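Local atomic coordinates of nucleoside-diphosphate-sugar pyrophosphorylase (Vibrio cholerae, PDB entry 4EVW), a protein that probably transfers a nucleotide onto a sugar phosphate to make a nucleoside-diphosphate sugar, releasing pyrophosphate, possibly for lipopolysaccharide biosynthesis. Residues Y105-T116 and T172-Y183. The protein carries 1 engineered substitution. Numbering follows the deposited sequence.
Sequences YQGSITVFNIDT and TGLYHFNRKEDY
I109 and V111 pair with F177 and Y175 through four backbone hydrogen bonds, I109 and F177 each donating its N-H to the other's O, with N to O 2.9 Å both ways. Between these two pairs, T110 faces H176 in a non-hydrogen-bonded pair, and here the side chains supply the link: T110 OG1 lies 2.7 Å from H176 ND1, at the edge of the imidazole and near its plane. Threonine suits the place because its hydroxyl answers the ring nitrogen while CG2 packs on L174 CG. On the other face of the sheet, I109 holds CG1 between its backbone N and carbonyl carbon (chi1 57°), which sends I109 CD1 to within 3.7 Å of Y183 CG. The Y183 hydroxyl bonds to A88 at the start of helix 87-100.

Strand 109-111 also runs parallel to strand 2-5, so this antiparallel step to 174-177 forms part of the mixed central sheet, consistent with the Rossmann-like nucleotidyltransferase fold expected of sugar pyrophosphorylases.

K180, in the first turn of helix 180-191, reaches back to the segment before the strand. Its CB passes 3.4 Å from G107 O, the carbonyl oxygen that also accepts the N-H of K180. CD and CE run on beside Y105 O, the chain bending at chi3 (73°), and NZ ends 2.8 Å from that oxygen, approaching the carbonyl almost head-on. A long, flexible lysine can thus cover the backbone with methylenes and still deliver its charge to a carbonyl.

At the opposite end, G173 adopts a positive phi (101°) that favours glycine, and a CB there would collide with N113 ND2. Instead, N113 ND2 donates to two waters: one donates in turn to G173 O, the other to T172 O and T116 OG1.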
loop_
_atom_site.group_PDB
_atom_site.type_symbol
_atom_site.label_atom_id
_atom_site.label_comp_id
_atom_site.label_asym_id
_atom_site.label_seq_id
_atom_site.Cartn_x
_atom_site.Cartn_y
_atom_site.Cartn_z
ATOM N N TYR A 105 -11.843 14.803 3.371
ATOM C CA TYR A 105 -10.648 14.494 4.149
ATOM C C TYR A 105 -9.411 15.118 3.506
ATOM O O TYR A 105 -9.172 14.943 2.312
ATOM C CB TYR A 105 -10.487 12.977 4.238
ATOM C CG TYR A 105 -9.263 12.558 4.995
ATOM C CD1 TYR A 105 -9.221 12.635 6.388
ATOM C CD2 TYR A 105 -8.127 12.114 4.319
ATOM C CE1 TYR A 105 -8.081 12.283 7.088
ATOM C CE2 TYR A 105 -6.975 11.760 5.011
ATOM C CZ TYR A 105 -6.960 11.846 6.395
ATOM O OH TYR A 105 -5.830 11.495 7.090
ATOM N N GLN A 106 -8.615 15.832 4.297
ATOM C CA GLN A 106 -7.425 16.487 3.758
ATOM C C GLN A 106 -6.144 16.099 4.487
ATOM O O GLN A 106 -5.104 16.735 4.309
ATOM C CB GLN A 106 -7.593 18.008 3.836
ATOM C CG GLN A 106 -8.815 18.553 3.104
ATOM C CD GLN A 106 -8.753 18.318 1.608
ATOM O OE1 GLN A 106 -7.671 18.223 1.028
ATOM N NE2 GLN A 106 -9.916 18.241 0.969
ATOM N N GLY A 107 -6.213 15.051 5.294
ATOM C CA GLY A 107 -5.049 14.647 6.059
ATOM C C GLY A 107 -4.081 13.715 5.361
ATOM O O GLY A 107 -4.058 13.609 4.134
ATOM N N SER A 108 -3.277 13.033 6.163
ATOM C CA SER A 108 -2.279 12.118 5.643
ATOM C C SER A 108 -2.908 10.831 5.138
ATOM O O SER A 108 -4.039 10.493 5.492
ATOM C CB SER A 108 -1.284 11.762 6.749
ATOM O OG SER A 108 -1.916 10.970 7.740
ATOM N N ILE A 109 -2.187 10.132 4.273
ATOM C CA ILE A 109 -2.655 8.835 3.833
ATOM C C ILE A 109 -1.479 7.881 3.890
ATOM O O ILE A 109 -0.352 8.214 3.516
ATOM C CB ILE A 109 -3.282 8.816 2.421
ATOM C CG1 ILE A 109 -2.302 9.333 1.382
ATOM C CG2 ILE A 109 -4.587 9.612 2.416
ATOM C CD1 ILE A 109 -2.809 9.087 -0.024
ATOM N N THR A 110 -1.763 6.696 4.402
ATOM C CA THR A 110 -0.772 5.648 4.547
ATOM C C THR A 110 -1.268 4.499 3.699
ATOM O O THR A 110 -2.215 3.810 4.072
ATOM C CB THR A 110 -0.678 5.225 6.014
ATOM O OG1 THR A 110 -0.275 6.353 6.796
ATOM C CG2 THR A 110 0.328 4.105 6.190
ATOM N N VAL A 111 -0.644 4.306 2.544
ATOM C CA VAL A 111 -1.060 3.238 1.643
ATOM C C VAL A 111 -0.367 1.946 2.018
ATOM O O VAL A 111 0.838 1.916 2.240
ATOM C CB VAL A 111 -0.726 3.583 0.181
ATOM C CG1 VAL A 111 -1.251 2.489 -0.749
ATOM C CG2 VAL A 111 -1.322 4.932 -0.171
ATOM N N PHE A 112 -1.137 0.869 2.079
ATOM C CA PHE A 112 -0.590 -0.423 2.449
ATOM C C PHE A 112 -1.287 -1.470 1.592
ATOM O O PHE A 112 -2.347 -1.206 1.037
ATOM C CB PHE A 112 -0.878 -0.673 3.923
ATOM C CG PHE A 112 -0.174 -1.865 4.485
ATOM C CD1 PHE A 112 1.216 -1.916 4.521
ATOM C CD2 PHE A 112 -0.899 -2.934 4.994
ATOM C CE1 PHE A 112 1.874 -3.019 5.065
ATOM C CE2 PHE A 112 -0.255 -4.040 5.538
ATOM C CZ PHE A 112 1.133 -4.083 5.575
ATOM N N ASN A 113 -0.710 -2.656 1.469
ATOM C CA ASN A 113 -1.376 -3.656 0.655
ATOM C C ASN A 113 -1.756 -4.882 1.461
ATOM O O ASN A 113 -1.123 -5.222 2.465
ATOM C CB ASN A 113 -0.519 -4.019 -0.555
ATOM C CG ASN A 113 0.743 -4.733 -0.177
ATOM O OD1 ASN A 113 0.754 -5.952 -0.027
ATOM N ND2 ASN A 113 1.820 -3.978 -0.009
ATOM N N ILE A 114 -2.805 -5.543 1.002
ATOM C CA ILE A 114 -3.336 -6.705 1.679
ATOM C C ILE A 114 -2.447 -7.957 1.578
ATOM O O ILE A 114 -2.729 -8.967 2.221
ATOM C CB ILE A 114 -4.777 -6.968 1.157
ATOM C CG1 ILE A 114 -5.670 -7.419 2.308
ATOM C CG2 ILE A 114 -4.763 -7.958 0.009
ATOM C CD1 ILE A 114 -5.813 -6.377 3.407
ATOM N N ASP A 115 -1.364 -7.870 0.801
ATOM C CA ASP A 115 -0.427 -8.991 0.625
ATOM C C ASP A 115 0.685 -8.974 1.667
ATOM O O ASP A 115 1.548 -9.849 1.672
ATOM C CB ASP A 115 0.279 -8.931 -0.735
ATOM C CG ASP A 115 -0.675 -8.869 -1.897
ATOM O OD1 ASP A 115 -1.663 -9.631 -1.900
ATOM O OD2 ASP A 115 -0.419 -8.067 -2.820
ATOM N N THR A 116 0.665 -7.976 2.537
ATOM C CA THR A 116 1.724 -7.822 3.518
ATOM C C THR A 116 1.227 -7.760 4.952
ATOM O O THR A 116 0.163 -7.201 5.215
ATOM C CB THR A 116 2.498 -6.517 3.224
ATOM O OG1 THR A 116 2.840 -6.476 1.834
ATOM C CG2 THR A 116 3.764 -6.435 4.055
ATOM N N THR A 172 8.439 -2.162 1.658
ATOM C CA THR A 172 7.635 -3.187 2.304
ATOM C C THR A 172 6.221 -3.078 1.744
ATOM O O THR A 172 5.376 -3.927 2.003
ATOM C CB THR A 172 7.538 -2.960 3.820
ATOM O OG1 THR A 172 6.869 -1.716 4.065
ATOM C CG2 THR A 172 8.927 -2.924 4.456
ATOM N N GLY A 173 5.967 -2.020 0.984
ATOM C CA GLY A 173 4.639 -1.823 0.433
ATOM C C GLY A 173 3.859 -0.797 1.234
ATOM O O GLY A 173 2.681 -0.551 0.965
ATOM N N LEU A 174 4.500 -0.210 2.243
ATOM C CA LEU A 174 3.843 0.819 3.042
ATOM C C LEU A 174 4.401 2.156 2.572
ATOM O O LEU A 174 5.599 2.417 2.686
ATOM C CB LEU A 174 4.112 0.619 4.537
ATOM C CG LEU A 174 3.291 1.579 5.404
ATOM C CD1 LEU A 174 2.779 0.858 6.641
ATOM C CD2 LEU A 174 4.132 2.793 5.764
ATOM N N TYR A 175 3.520 2.986 2.020
ATOM C CA TYR A 175 3.885 4.292 1.492
ATOM C C TYR A 175 3.082 5.365 2.204
ATOM O O TYR A 175 1.859 5.421 2.074
ATOM C CB TYR A 175 3.571 4.361 -0.002
ATOM C CG TYR A 175 4.189 3.247 -0.800
ATOM C CD1 TYR A 175 3.423 2.167 -1.243
ATOM C CD2 TYR A 175 5.544 3.270 -1.116
ATOM C CE1 TYR A 175 3.998 1.137 -1.986
ATOM C CE2 TYR A 175 6.128 2.251 -1.852
ATOM C CZ TYR A 175 5.353 1.189 -2.285
ATOM O OH TYR A 175 5.933 0.187 -3.023
ATOM N N HIS A 176 3.771 6.227 2.937
ATOM C CA HIS A 176 3.102 7.277 3.682
ATOM C C HIS A 176 3.274 8.645 3.032
ATOM O O HIS A 176 4.351 8.973 2.528
ATOM C CB HIS A 176 3.652 7.318 5.113
ATOM C CG HIS A 176 2.982 8.334 5.987
ATOM N ND1 HIS A 176 1.741 8.129 6.551
ATOM C CD2 HIS A 176 3.381 9.562 6.388
ATOM C CE1 HIS A 176 1.405 9.190 7.266
ATOM N NE2 HIS A 176 2.382 10.075 7.183
ATOM N N PHE A 177 2.192 9.422 3.035
ATOM C CA PHE A 177 2.188 10.787 2.508
ATOM C C PHE A 177 1.549 11.660 3.582
ATOM O O PHE A 177 0.447 11.367 4.049
ATOM C CB PHE A 177 1.364 10.890 1.222
ATOM C CG PHE A 177 1.860 10.005 0.115
ATOM C CD1 PHE A 177 1.561 8.651 0.108
ATOM C CD2 PHE A 177 2.637 10.527 -0.912
ATOM C CE1 PHE A 177 2.029 7.820 -0.909
ATOM C CE2 PHE A 177 3.112 9.707 -1.938
ATOM C CZ PHE A 177 2.806 8.350 -1.935
ATOM N N ASN A 178 2.234 12.731 3.974
ATOM C CA ASN A 178 1.708 13.615 5.012
ATOM C C ASN A 178 0.424 14.338 4.593
ATOM O O ASN A 178 -0.411 14.657 5.437
ATOM C CB ASN A 178 2.771 14.642 5.420
ATOM C CG ASN A 178 2.376 15.422 6.656
ATOM O OD1 ASN A 178 1.994 14.838 7.672
ATOM N ND2 ASN A 178 2.466 16.745 6.580
ATOM N N ARG A 179 0.269 14.591 3.295
ATOM C CA ARG A 179 -0.925 15.272 2.784
ATOM C C ARG A 179 -1.530 14.559 1.582
ATOM O O ARG A 179 -0.832 14.256 0.616
ATOM C CB ARG A 179 -0.597 16.715 2.386
ATOM C CG ARG A 179 -0.195 17.604 3.554
ATOM C CD ARG A 179 -0.052 19.062 3.129
ATOM N NE ARG A 179 0.021 19.949 4.287
ATOM C CZ ARG A 179 -0.932 20.808 4.638
ATOM N NH1 ARG A 179 -2.041 20.908 3.916
ATOM N NH2 ARG A 179 -0.782 21.561 5.720
ATOM N N LYS A 180 -2.833 14.301 1.646
ATOM C CA LYS A 180 -3.538 13.637 0.555
ATOM C C LYS A 180 -3.315 14.431 -0.727
ATOM O O LYS A 180 -3.112 13.856 -1.796
ATOM C CB LYS A 180 -5.044 13.568 0.846
ATOM C CG LYS A 180 -5.857 12.901 -0.262
ATOM C CD LYS A 180 -7.360 13.152 -0.127
ATOM C CE LYS A 180 -7.728 14.589 -0.486
ATOM N NZ LYS A 180 -9.207 14.791 -0.478
ATOM N N GLU A 181 -3.351 15.757 -0.619
ATOM C CA GLU A 181 -3.169 16.594 -1.800
ATOM C C GLU A 181 -1.826 16.409 -2.501
ATOM O O GLU A 181 -1.749 16.539 -3.726
ATOM C CB GLU A 181 -3.398 18.074 -1.463
ATOM C CG GLU A 181 -4.882 18.447 -1.390
ATOM C CD GLU A 181 -5.681 17.916 -2.579
ATOM O OE1 GLU A 181 -5.337 18.253 -3.734
ATOM O OE2 GLU A 181 -6.650 17.160 -2.356
ATOM N N ASP A 182 -0.774 16.103 -1.743
ATOM C CA ASP A 182 0.539 15.877 -2.347
ATOM C C ASP A 182 0.515 14.574 -3.138
ATOM O O ASP A 182 1.117 14.473 -4.209
ATOM C CB ASP A 182 1.641 15.811 -1.284
ATOM C CG ASP A 182 1.899 17.152 -0.624
ATOM O OD1 ASP A 182 1.643 18.194 -1.262
ATOM O OD2 ASP A 182 2.370 17.163 0.531
ATOM N N TYR A 183 -0.173 13.569 -2.606
ATOM C CA TYR A 183 -0.293 12.302 -3.316
ATOM C C TYR A 183 -1.008 12.536 -4.643
ATOM O O TYR A 183 -0.549 12.094 -5.694
ATOM C CB TYR A 183 -1.117 11.284 -2.520
ATOM C CG TYR A 183 -1.362 10.024 -3.319
ATOM C CD1 TYR A 183 -0.440 8.977 -3.299
ATOM C CD2 TYR A 183 -2.470 9.913 -4.166
ATOM C CE1 TYR A 183 -0.606 7.854 -4.111
ATOM C CE2 TYR A 183 -2.642 8.796 -4.982
ATOM C CZ TYR A 183 -1.707 7.772 -4.949
ATOM O OH TYR A 183 -1.847 6.679 -5.772
HETATM O O HOH W 1 -4.390 17.227 1.705
HETATM O O HOH W 2 1.381 -1.238 -1.477
HETATM O O HOH W 3 4.321 -5.457 -0.182
#